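Local coordinates for protein complement factor H (Mus musculus, PDB 2YBY) that probably restrains complement activation in the mouse through a chain of sushi (SCR) repeats, two of which are present here, at residues F25-Y35 with W49-W59; Y86-V94 with Q106-W116. The protein carries 1 engineered substitution. All coordinates share one frame; numbering follows the deposited sequence.

Contact 1. Residues F25-Y35 with W49-W59; sequences FPVSIGNKYSY and WDYLRCTAQGW
W59 gathers the apolar side of this strand pair: its six-membered ring meets F25, V27 and Y33 of the other segment. F25 CE1 approaches W59 CZ2 to 3.5 Å near the indole plane, and the two rings meet rim to rim with their planes 58° apart. V27 CG2 and Y33 CD2 both reach W59 CH2, while L52 CD2 of the tryptophan's own segment lies over one indole face. A tryptophan between the third and fourth cysteines is a hallmark of the sushi repeat; here it follows C54 across a type I turn, and C54, bonded to C5, sets its SG 3.4 Å from S28 O. The indole nitrogen NE1 is held by E6 O, which fixes how the ring is turned.

Further along the same face, Y35 sets the edge of its ring against the backbone, with Y51 C and L52 N in the ring plane, and its hydroxyl bonds to P64 O and, through a water, to Y51 O. Strands 32-35 and 50-55 run antiparallel, joined by paired backbone bonds between Y33 and L52 and between Y35 and D50. Beyond the regular ladder, G30 N bonds to C54 O at 2.9 Å, and C54 N to N31 O.

The other face, with K32, S34, Y51 and R53, is the polar edge. K32 CE stands over the centre of the Y51 ring, 3.6 Å from its centroid, and W49 CZ3 lies over the opposite face, offset toward the rim. The lysine chain bends only at its end (chi4 -63°), leaving K32 NZ over the face, 5.0 Å from the Y51 centroid, a long cation-pi contact. K32 also runs alongside R53, with K32 CD 3.5 Å from R53 NH1. Two like charges thus share this edge, their cost probably eased by water and by the tyrosine's pi cloud.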
loop_
_atom_site.group_PDB
_atom_site.type_symbol
_atom_site.label_atom_id
_atom_site.label_comp_id
_atom_site.label_asym_id
_atom_site.label_seq_id
_atom_site.Cartn_x
_atom_site.Cartn_y
_atom_site.Cartn_z
ATOM N N PHE A 25 -24.076 3.935 -8.833
ATOM C CA PHE A 25 -23.423 2.999 -9.742
ATOM C C PHE A 25 -24.431 2.244 -10.609
ATOM O O PHE A 25 -25.547 1.987 -10.159
ATOM C CB PHE A 25 -22.510 2.037 -8.943
ATOM C CG PHE A 25 -21.329 2.783 -8.371
ATOM C CD1 PHE A 25 -20.202 3.005 -9.132
ATOM C CD2 PHE A 25 -21.401 3.379 -7.126
ATOM C CE1 PHE A 25 -19.141 3.751 -8.632
ATOM C CE2 PHE A 25 -20.337 4.136 -6.636
ATOM C CZ PHE A 25 -19.241 4.373 -7.426
ATOM N N PRO A 26 -24.073 1.857 -11.851
ATOM C CA PRO A 26 -22.786 2.090 -12.522
ATOM C C PRO A 26 -22.494 3.535 -12.924
ATOM O O PRO A 26 -23.388 4.381 -12.982
ATOM C CB PRO A 26 -22.848 1.143 -13.714
ATOM C CG PRO A 26 -24.314 1.127 -14.074
ATOM C CD PRO A 26 -25.012 1.118 -12.728
ATOM N N VAL A 27 -21.205 3.820 -13.182
ATOM C CA VAL A 27 -20.746 5.165 -13.506
ATOM C C VAL A 27 -19.890 5.153 -14.773
ATOM O O VAL A 27 -19.413 4.076 -15.194
ATOM C CB VAL A 27 -19.956 5.810 -12.322
ATOM C CG1 VAL A 27 -20.836 5.965 -11.091
ATOM C CG2 VAL A 27 -18.704 5.009 -11.996
ATOM N N SER A 28 -19.653 6.341 -15.346
ATOM C CA SER A 28 -18.884 6.510 -16.585
ATOM C C SER A 28 -17.391 6.551 -16.423
ATOM O O SER A 28 -16.889 6.890 -15.343
ATOM C CB SER A 28 -19.339 7.768 -17.316
ATOM O OG SER A 28 -20.736 7.712 -17.561
ATOM N N ILE A 29 -16.673 6.300 -17.528
ATOM C CA ILE A 29 -15.213 6.355 -17.592
ATOM C C ILE A 29 -14.801 7.790 -17.299
ATOM O O ILE A 29 -15.442 8.734 -17.769
ATOM C CB ILE A 29 -14.666 5.830 -18.946
ATOM C CG1 ILE A 29 -14.770 4.288 -19.006
ATOM C CG2 ILE A 29 -13.184 6.278 -19.191
ATOM C CD1 ILE A 29 -14.757 3.701 -20.483
ATOM N N GLY A 30 -13.766 7.952 -16.480
ATOM C CA GLY A 30 -13.299 9.264 -16.064
ATOM C C GLY A 30 -13.686 9.596 -14.636
ATOM O O GLY A 30 -13.009 10.405 -14.001
ATOM N N ASN A 31 -14.765 8.996 -14.094
ATOM C CA ASN A 31 -15.176 9.275 -12.714
ATOM C C ASN A 31 -14.138 8.667 -11.772
ATOM O O ASN A 31 -13.544 7.640 -12.074
ATOM C CB ASN A 31 -16.531 8.679 -12.390
ATOM C CG ASN A 31 -17.679 9.505 -12.900
ATOM O OD1 ASN A 31 -17.962 9.540 -14.100
ATOM N ND2 ASN A 31 -18.351 10.209 -12.004
ATOM N N LYS A 32 -13.958 9.271 -10.619
ATOM C CA LYS A 32 -13.024 8.744 -9.625
ATOM C C LYS A 32 -13.611 8.911 -8.266
ATOM O O LYS A 32 -14.443 9.795 -8.049
ATOM C CB LYS A 32 -11.651 9.396 -9.735
ATOM C CG LYS A 32 -11.642 10.880 -9.414
ATOM C CD LYS A 32 -10.259 11.488 -9.645
ATOM C CE LYS A 32 -10.125 12.896 -9.132
ATOM N NZ LYS A 32 -11.028 13.885 -9.805
ATOM N N TYR A 33 -13.202 8.039 -7.324
ATOM C CA TYR A 33 -13.771 8.054 -5.984
ATOM C C TYR A 33 -12.691 7.843 -4.962
ATOM O O TYR A 33 -11.882 6.959 -5.148
ATOM C CB TYR A 33 -14.830 6.941 -5.855
ATOM C CG TYR A 33 -15.995 7.173 -6.787
ATOM C CD1 TYR A 33 -17.001 8.063 -6.449
ATOM C CD2 TYR A 33 -15.966 6.704 -8.094
ATOM C CE1 TYR A 33 -18.022 8.381 -7.342
ATOM C CE2 TYR A 33 -16.966 7.041 -9.007
ATOM C CZ TYR A 33 -17.998 7.872 -8.617
ATOM O OH TYR A 33 -18.974 8.287 -9.486
ATOM N N SER A 34 -12.683 8.638 -3.864
ATOM C CA SER A 34 -11.677 8.467 -2.843
ATOM C C SER A 34 -11.928 7.180 -2.080
ATOM O O SER A 34 -13.085 6.788 -1.875
ATOM C CB SER A 34 -11.695 9.675 -1.902
ATOM O OG SER A 34 -12.962 9.832 -1.298
ATOM N N TYR A 35 -10.853 6.517 -1.636
ATOM C CA TYR A 35 -10.958 5.298 -0.851
ATOM C C TYR A 35 -9.842 5.239 0.155
ATOM O O TYR A 35 -8.834 5.938 0.031
ATOM C CB TYR A 35 -10.974 4.028 -1.734
ATOM C CG TYR A 35 -9.636 3.652 -2.335
ATOM C CD1 TYR A 35 -9.229 4.177 -3.545
ATOM C CD2 TYR A 35 -8.800 2.731 -1.707
ATOM C CE1 TYR A 35 -8.016 3.805 -4.127
ATOM C CE2 TYR A 35 -7.565 2.389 -2.251
ATOM C CZ TYR A 35 -7.191 2.903 -3.485
ATOM O OH TYR A 35 -6.005 2.555 -4.090
ATOM N N TRP A 49 -4.829 7.729 1.680
ATOM C CA TRP A 49 -6.024 7.499 0.883
ATOM C C TRP A 49 -5.636 7.720 -0.558
ATOM O O TRP A 49 -4.573 8.290 -0.835
ATOM C CB TRP A 49 -7.160 8.453 1.299
ATOM C CG TRP A 49 -6.883 9.877 0.966
ATOM C CD1 TRP A 49 -6.099 10.742 1.670
ATOM C CD2 TRP A 49 -7.316 10.581 -0.201
ATOM N NE1 TRP A 49 -5.986 11.933 0.997
ATOM C CE2 TRP A 49 -6.757 11.877 -0.141
ATOM C CE3 TRP A 49 -8.089 10.228 -1.315
ATOM C CZ2 TRP A 49 -6.908 12.797 -1.180
ATOM C CZ3 TRP A 49 -8.281 11.158 -2.320
ATOM C CH2 TRP A 49 -7.713 12.441 -2.236
ATOM N N ASP A 50 -6.495 7.306 -1.515
ATOM C CA ASP A 50 -6.212 7.599 -2.936
ATOM C C ASP A 50 -7.517 7.489 -3.727
ATOM O O ASP A 50 -8.583 7.309 -3.111
ATOM C CB ASP A 50 -5.075 6.736 -3.528
ATOM C CG ASP A 50 -4.223 7.432 -4.575
ATOM O OD1 ASP A 50 -4.781 8.254 -5.356
ATOM O OD2 ASP A 50 -2.979 7.219 -4.576
ATOM N N TYR A 51 -7.443 7.686 -5.067
ATOM C CA TYR A 51 -8.603 7.600 -5.941
ATOM C C TYR A 51 -8.670 6.253 -6.667
ATOM O O TYR A 51 -7.657 5.745 -7.133
ATOM C CB TYR A 51 -8.582 8.690 -6.999
ATOM C CG TYR A 51 -8.887 10.064 -6.473
ATOM C CD1 TYR A 51 -10.141 10.375 -5.962
ATOM C CD2 TYR A 51 -7.912 11.050 -6.447
ATOM C CE1 TYR A 51 -10.433 11.654 -5.483
ATOM C CE2 TYR A 51 -8.193 12.333 -5.998
ATOM C CZ TYR A 51 -9.429 12.610 -5.436
ATOM O OH TYR A 51 -9.745 13.875 -5.008
ATOM N N LEU A 52 -9.873 5.697 -6.739
ATOM C CA LEU A 52 -10.186 4.514 -7.540
ATOM C C LEU A 52 -10.787 5.108 -8.804
ATOM O O LEU A 52 -11.718 5.911 -8.705
ATOM C CB LEU A 52 -11.188 3.612 -6.837
ATOM C CG LEU A 52 -11.227 2.188 -7.424
ATOM C CD1 LEU A 52 -10.004 1.386 -7.048
ATOM C CD2 LEU A 52 -12.481 1.473 -7.029
ATOM N N ARG A 53 -10.215 4.792 -9.956
ATOM C CA ARG A 53 -10.594 5.419 -11.221
ATOM C C ARG A 53 -11.309 4.498 -12.145
ATOM O O ARG A 53 -10.859 3.380 -12.365
ATOM C CB ARG A 53 -9.356 5.952 -11.928
ATOM C CG ARG A 53 -8.709 7.111 -11.162
ATOM C CD ARG A 53 -7.359 7.489 -11.731
ATOM N NE ARG A 53 -6.689 8.424 -10.816
ATOM C CZ ARG A 53 -6.877 9.738 -10.784
ATOM N NH1 ARG A 53 -7.703 10.326 -11.651
ATOM N NH2 ARG A 53 -6.236 10.483 -9.895
ATOM N N CYS A 54 -12.425 4.968 -12.708
ATOM C CA CYS A 54 -13.150 4.161 -13.691
ATOM C C CYS A 54 -12.473 4.367 -15.064
ATOM O O CYS A 54 -12.500 5.477 -15.590
ATOM C CB CYS A 54 -14.611 4.553 -13.744
ATOM S SG CYS A 54 -15.495 3.755 -15.110
ATOM N N THR A 55 -11.815 3.337 -15.601
ATOM C CA THR A 55 -11.092 3.445 -16.872
ATOM C C THR A 55 -11.734 2.538 -17.920
ATOM O O THR A 55 -12.608 1.734 -17.599
ATOM C CB THR A 55 -9.605 3.073 -16.698
ATOM O OG1 THR A 55 -9.440 1.664 -16.743
ATOM C CG2 THR A 55 -8.972 3.685 -15.475
ATOM N N ALA A 56 -11.188 2.562 -19.144
ATOM C CA ALA A 56 -11.648 1.666 -20.222
ATOM C C ALA A 56 -11.313 0.189 -19.928
ATOM O O ALA A 56 -11.856 -0.705 -20.579
ATOM C CB ALA A 56 -11.027 2.093 -21.537
ATOM N N GLN A 57 -10.431 -0.073 -18.922
ATOM C CA GLN A 57 -10.091 -1.421 -18.477
ATOM C C GLN A 57 -10.803 -1.753 -17.138
ATOM O O GLN A 57 -10.530 -2.788 -16.530
ATOM C CB GLN A 57 -8.556 -1.541 -18.363
ATOM C CG GLN A 57 -7.881 -1.753 -19.735
ATOM C CD GLN A 57 -6.452 -1.268 -19.822
ATOM O OE1 GLN A 57 -5.761 -1.062 -18.815
ATOM N NE2 GLN A 57 -5.959 -1.101 -21.047
ATOM N N GLY A 58 -11.780 -0.932 -16.758
ATOM C CA GLY A 58 -12.511 -1.087 -15.509
ATOM C C GLY A 58 -11.816 -0.311 -14.409
ATOM O O GLY A 58 -11.022 0.585 -14.682
ATOM N N TRP A 59 -12.122 -0.635 -13.162
ATOM C CA TRP A 59 -11.510 0.067 -12.032
ATOM C C TRP A 59 -10.036 -0.154 -11.962
ATOM O O TRP A 59 -9.556 -1.284 -12.201
ATOM C CB TRP A 59 -12.130 -0.426 -10.728
ATOM C CG TRP A 59 -13.558 -0.044 -10.580
ATOM C CD1 TRP A 59 -14.639 -0.873 -10.577
ATOM C CD2 TRP A 59 -14.067 1.282 -10.350
ATOM N NE1 TRP A 59 -15.790 -0.148 -10.394
ATOM C CE2 TRP A 59 -15.464 1.178 -10.244
ATOM C CE3 TRP A 59 -13.472 2.555 -10.249
ATOM C CZ2 TRP A 59 -16.280 2.286 -10.087
ATOM C CZ3 TRP A 59 -14.290 3.655 -10.059
ATOM C CH2 TRP A 59 -15.667 3.511 -9.931
HETATM O O HOH W 1 -9.907 9.858 -13.396
HETATM O O HOH W 2 -10.798 15.772 -7.577
HETATM O O HOH W 3 -5.051 4.342 -6.071
#

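Contact 2. Residues Y86-V94 with Q106-W116; sequences YVQGQSLKV and QDTMTCTENGW. With EDO (1,2-ethanediol), chain B.
K93 NZ donates a short hydrogen bond of 2.6 Å to Q106 O, tilted 27° from the carbonyl plane. The lysine chain runs straight until its last bond, where chi4 (82°) folds the ammonium back onto that carbonyl; a water joins the same NZ to Q106 OE1. At the next residues V94 N bonds to D107 O at 2.8 Å, while a second water bridges V94 O and D107 OD2. The other carboxylate oxygen, D107 OD1, accepts from L102 N, so both oxygens of the aspartate are engaged. A 1,2-ethanediol, probably from the crystallisation liquor, donates a hydrogen bond from O2 to K93 O.

Strands 91-93 and 108-112 then pair antiparallel, with L92 and M109 exchanging both backbone bonds. Past them the type II turn 87-90 closes on the half-cystine: G89 N bonds to C111 O and C111 N to Q90 O, each at 2.8 Å. The Q90 side chain reaches back to the start of the turn, its OE1 accepting from V87 N, which stands above the amide plane.

On the face of L92 and M109 the contact is apolar. L92 CD2 touches W116 CH2 at 3.4 Å, and M109 CE, from the tryptophan's own segment, lies over the centre of one face of the W116 ring. M109 bends at chi3 (-44°), which brings its CE within 3.4 Å of V94 CG2, tight for two carbons. W116 turns an edge toward the face of Y86 in an offset edge-to-face pair, centroids 5.6 Å apart.

The disulfide C111-C69 ties this sheet to strand 66-71, whose F71 touches Y86 and M109. Strand 108-112 is the middle one of three, between 91-93 and 115-117, and W116 NE1 reaches V70 O on strand 66-71.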
loop_
_atom_site.group_PDB
_atom_site.type_symbol
_atom_site.label_atom_id
_atom_site.label_comp_id
_atom_site.label_asym_id
_atom_site.label_seq_id
_atom_site.Cartn_x
_atom_site.Cartn_y
_atom_site.Cartn_z
ATOM N N TYR A 86 6.216 2.289 3.071
ATOM C CA TYR A 86 6.484 1.479 1.905
ATOM C C TYR A 86 5.298 0.586 1.661
ATOM O O TYR A 86 4.521 0.331 2.592
ATOM C CB TYR A 86 7.762 0.671 2.050
ATOM C CG TYR A 86 8.977 1.555 2.022
ATOM C CD1 TYR A 86 9.406 2.215 3.165
ATOM C CD2 TYR A 86 9.748 1.671 0.874
ATOM C CE1 TYR A 86 10.539 3.026 3.150
ATOM C CE2 TYR A 86 10.884 2.469 0.847
ATOM C CZ TYR A 86 11.291 3.130 1.994
ATOM O OH TYR A 86 12.434 3.913 1.985
ATOM N N VAL A 87 5.135 0.124 0.420
ATOM C CA VAL A 87 4.052 -0.760 0.029
ATOM C C VAL A 87 4.584 -2.016 -0.581
ATOM O O VAL A 87 5.754 -2.101 -0.959
ATOM C CB VAL A 87 3.008 -0.074 -0.885
ATOM C CG1 VAL A 87 2.543 1.259 -0.291
ATOM C CG2 VAL A 87 3.548 0.111 -2.300
ATOM N N GLN A 88 3.719 -3.009 -0.663
ATOM C CA GLN A 88 4.025 -4.332 -1.155
ATOM C C GLN A 88 4.809 -4.306 -2.469
ATOM O O GLN A 88 4.406 -3.645 -3.439
ATOM C CB GLN A 88 2.727 -5.105 -1.313
ATOM C CG GLN A 88 2.906 -6.594 -1.370
ATOM C CD GLN A 88 1.587 -7.308 -1.191
ATOM O OE1 GLN A 88 0.591 -6.764 -0.659
ATOM N NE2 GLN A 88 1.559 -8.557 -1.588
ATOM N N GLY A 89 5.965 -4.953 -2.455
ATOM C CA GLY A 89 6.836 -5.011 -3.628
ATOM C C GLY A 89 8.026 -4.069 -3.565
ATOM O O GLY A 89 8.974 -4.240 -4.344
ATOM N N GLN A 90 7.971 -3.043 -2.674
ATOM C CA GLN A 90 9.072 -2.092 -2.526
ATOM C C GLN A 90 10.140 -2.649 -1.584
ATOM O O GLN A 90 9.874 -3.519 -0.760
ATOM C CB GLN A 90 8.585 -0.728 -2.006
ATOM C CG GLN A 90 7.661 -0.017 -3.005
ATOM C CD GLN A 90 7.079 1.264 -2.507
ATOM O OE1 GLN A 90 6.952 1.499 -1.321
ATOM N NE2 GLN A 90 6.667 2.123 -3.413
ATOM N N SER A 91 11.371 -2.185 -1.776
ATOM C CA SER A 91 12.507 -2.594 -0.960
ATOM C C SER A 91 13.423 -1.422 -0.680
ATOM O O SER A 91 13.379 -0.383 -1.357
ATOM C CB SER A 91 13.276 -3.750 -1.600
ATOM O OG SER A 91 13.809 -3.417 -2.863
ATOM N N LEU A 92 14.206 -1.558 0.386
ATOM C CA LEU A 92 15.220 -0.559 0.729
ATOM C C LEU A 92 16.425 -1.245 1.348
ATOM O O LEU A 92 16.339 -2.410 1.735
ATOM C CB LEU A 92 14.710 0.598 1.612
ATOM C CG LEU A 92 14.542 0.342 3.100
ATOM C CD1 LEU A 92 14.531 1.647 3.893
ATOM C CD2 LEU A 92 13.278 -0.404 3.367
ATOM N N LYS A 93 17.532 -0.546 1.384
ATOM C CA LYS A 93 18.763 -1.091 1.952
ATOM C C LYS A 93 18.892 -0.524 3.347
ATOM O O LYS A 93 18.824 0.694 3.550
ATOM C CB LYS A 93 19.999 -0.729 1.127
ATOM C CG LYS A 93 21.217 -1.546 1.535
ATOM C CD LYS A 93 22.420 -1.124 0.722
ATOM C CE LYS A 93 23.667 -1.874 1.141
ATOM N NZ LYS A 93 23.765 -3.233 0.500
ATOM N N VAL A 94 19.040 -1.417 4.325
ATOM C CA VAL A 94 19.172 -1.032 5.723
ATOM C C VAL A 94 20.667 -0.964 6.054
ATOM O O VAL A 94 21.437 -1.805 5.607
ATOM C CB VAL A 94 18.434 -2.078 6.575
ATOM C CG1 VAL A 94 18.617 -1.866 8.065
ATOM C CG2 VAL A 94 16.961 -2.093 6.220
ATOM N N GLN A 106 22.953 -8.421 0.922
ATOM C CA GLN A 106 22.868 -6.993 0.668
ATOM C C GLN A 106 22.177 -6.170 1.750
ATOM O O GLN A 106 22.082 -4.961 1.584
ATOM C CB GLN A 106 22.168 -6.780 -0.686
ATOM C CG GLN A 106 22.947 -7.320 -1.889
ATOM C CD GLN A 106 24.304 -6.662 -2.039
ATOM O OE1 GLN A 106 24.465 -5.461 -1.802
ATOM N NE2 GLN A 106 25.321 -7.425 -2.407
ATOM N N ASP A 107 21.738 -6.768 2.865
ATOM C CA ASP A 107 21.031 -6.017 3.902
ATOM C C ASP A 107 19.825 -5.253 3.342
ATOM O O ASP A 107 19.542 -4.122 3.772
ATOM C CB ASP A 107 21.948 -5.093 4.692
ATOM C CG ASP A 107 22.933 -5.838 5.563
ATOM O OD1 ASP A 107 22.661 -7.029 5.889
ATOM O OD2 ASP A 107 23.947 -5.226 5.962
ATOM N N THR A 108 19.105 -5.883 2.417
ATOM C CA THR A 108 17.888 -5.280 1.872
ATOM C C THR A 108 16.682 -5.929 2.530
ATOM O O THR A 108 16.744 -7.084 2.958
ATOM C CB THR A 108 17.844 -5.380 0.365
ATOM O OG1 THR A 108 17.931 -6.746 0.016
ATOM C CG2 THR A 108 18.952 -4.599 -0.291
ATOM N N MET A 109 15.623 -5.144 2.691
ATOM C CA MET A 109 14.351 -5.605 3.262
ATOM C C MET A 109 13.336 -5.352 2.173
ATOM O O MET A 109 13.389 -4.274 1.570
ATOM C CB MET A 109 13.893 -4.706 4.415
ATOM C CG MET A 109 14.207 -5.169 5.713
ATOM S SD MET A 109 13.484 -4.263 7.050
ATOM C CE MET A 109 13.648 -2.580 6.689
ATOM N N THR A 110 12.368 -6.276 1.993
ATOM C CA THR A 110 11.325 -6.123 0.986
ATOM C C THR A 110 9.987 -6.122 1.717
ATOM O O THR A 110 9.799 -6.890 2.662
ATOM C CB THR A 110 11.444 -7.235 -0.043
ATOM O OG1 THR A 110 12.721 -7.083 -0.694
ATOM C CG2 THR A 110 10.322 -7.202 -1.080
ATOM N N CYS A 111 9.071 -5.239 1.305
ATOM C CA CYS A 111 7.734 -5.230 1.875
ATOM C C CYS A 111 6.925 -6.347 1.161
ATOM O O CYS A 111 6.630 -6.224 -0.032
ATOM C CB CYS A 111 7.091 -3.859 1.696
ATOM S SG CYS A 111 5.418 -3.734 2.384
ATOM N N THR A 112 6.650 -7.443 1.866
ATOM C CA THR A 112 5.904 -8.593 1.320
ATOM C C THR A 112 4.471 -8.574 1.803
ATOM O O THR A 112 4.109 -7.747 2.628
ATOM C CB THR A 112 6.595 -9.928 1.705
ATOM O OG1 THR A 112 6.329 -10.257 3.064
ATOM C CG2 THR A 112 8.099 -9.927 1.473
ATOM N N GLU A 113 3.674 -9.547 1.330
ATOM C CA GLU A 113 2.266 -9.695 1.718
ATOM C C GLU A 113 2.117 -9.796 3.234
ATOM O O GLU A 113 1.086 -9.372 3.749
ATOM C CB GLU A 113 1.607 -10.901 0.997
ATOM C CG GLU A 113 2.248 -12.252 1.262
ATOM C CD GLU A 113 1.668 -13.388 0.437
ATOM O OE1 GLU A 113 0.434 -13.407 0.223
ATOM O OE2 GLU A 113 2.450 -14.270 0.013
ATOM N N ASN A 114 3.154 -10.298 3.948
ATOM C CA ASN A 114 3.185 -10.443 5.408
ATOM C C ASN A 114 4.202 -9.532 6.119
ATOM O O ASN A 114 4.744 -9.901 7.157
ATOM C CB ASN A 114 3.464 -11.892 5.777
ATOM C CG ASN A 114 2.294 -12.815 5.520
ATOM O OD1 ASN A 114 1.206 -12.646 6.087
ATOM N ND2 ASN A 114 2.487 -13.830 4.692
ATOM N N GLY A 115 4.438 -8.339 5.583
ATOM C CA GLY A 115 5.318 -7.393 6.240
ATOM C C GLY A 115 6.742 -7.447 5.724
ATOM O O GLY A 115 7.016 -8.041 4.686
ATOM N N TRP A 116 7.645 -6.819 6.444
ATOM C CA TRP A 116 9.053 -6.741 6.047
ATOM C C TRP A 116 9.717 -8.109 6.073
ATOM O O TRP A 116 9.527 -8.875 7.017
ATOM C CB TRP A 116 9.852 -5.827 6.998
ATOM C CG TRP A 116 9.567 -4.352 6.876
ATOM C CD1 TRP A 116 9.176 -3.521 7.879
ATOM C CD2 TRP A 116 9.838 -3.512 5.744
ATOM N NE1 TRP A 116 9.172 -2.211 7.442
ATOM C CE2 TRP A 116 9.538 -2.183 6.127
ATOM C CE3 TRP A 116 10.132 -3.762 4.404
ATOM C CZ2 TRP A 116 9.633 -1.109 5.227
ATOM C CZ3 TRP A 116 10.307 -2.695 3.542
ATOM C CH2 TRP A 116 10.034 -1.386 3.953
HETATM C C1 EDO B . 18.895 3.107 7.313
HETATM O O1 EDO B . 18.892 1.824 7.956
HETATM C C2 EDO B . 19.314 2.996 5.859
HETATM O O2 EDO B . 18.131 2.917 5.070
HETATM O O HOH W 4 22.881 -3.417 -2.143
HETATM O O HOH W 5 23.908 -2.749 6.077
#

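Contacts 1 and 2 are equivalent pieces of two successive sushi repeats, their centres about 29 Å apart and on opposite sides of the chain's centre. Each joins a type II turn and a strand to the strand carrying a half-cystine, with an ST turn and a tryptophan after it. Both are partly buried, with an apolar inner face built round a tryptophan and a polar outer one. In contact 1 a phenylalanine, a valine and a tyrosine meet the tryptophan from across, with a leucine over the indole; in contact 2 a methionine takes an indole face, and a leucine and a tyrosine come from across. One lysine lies over a tyrosine ring, the other bonds to a backbone carbonyl.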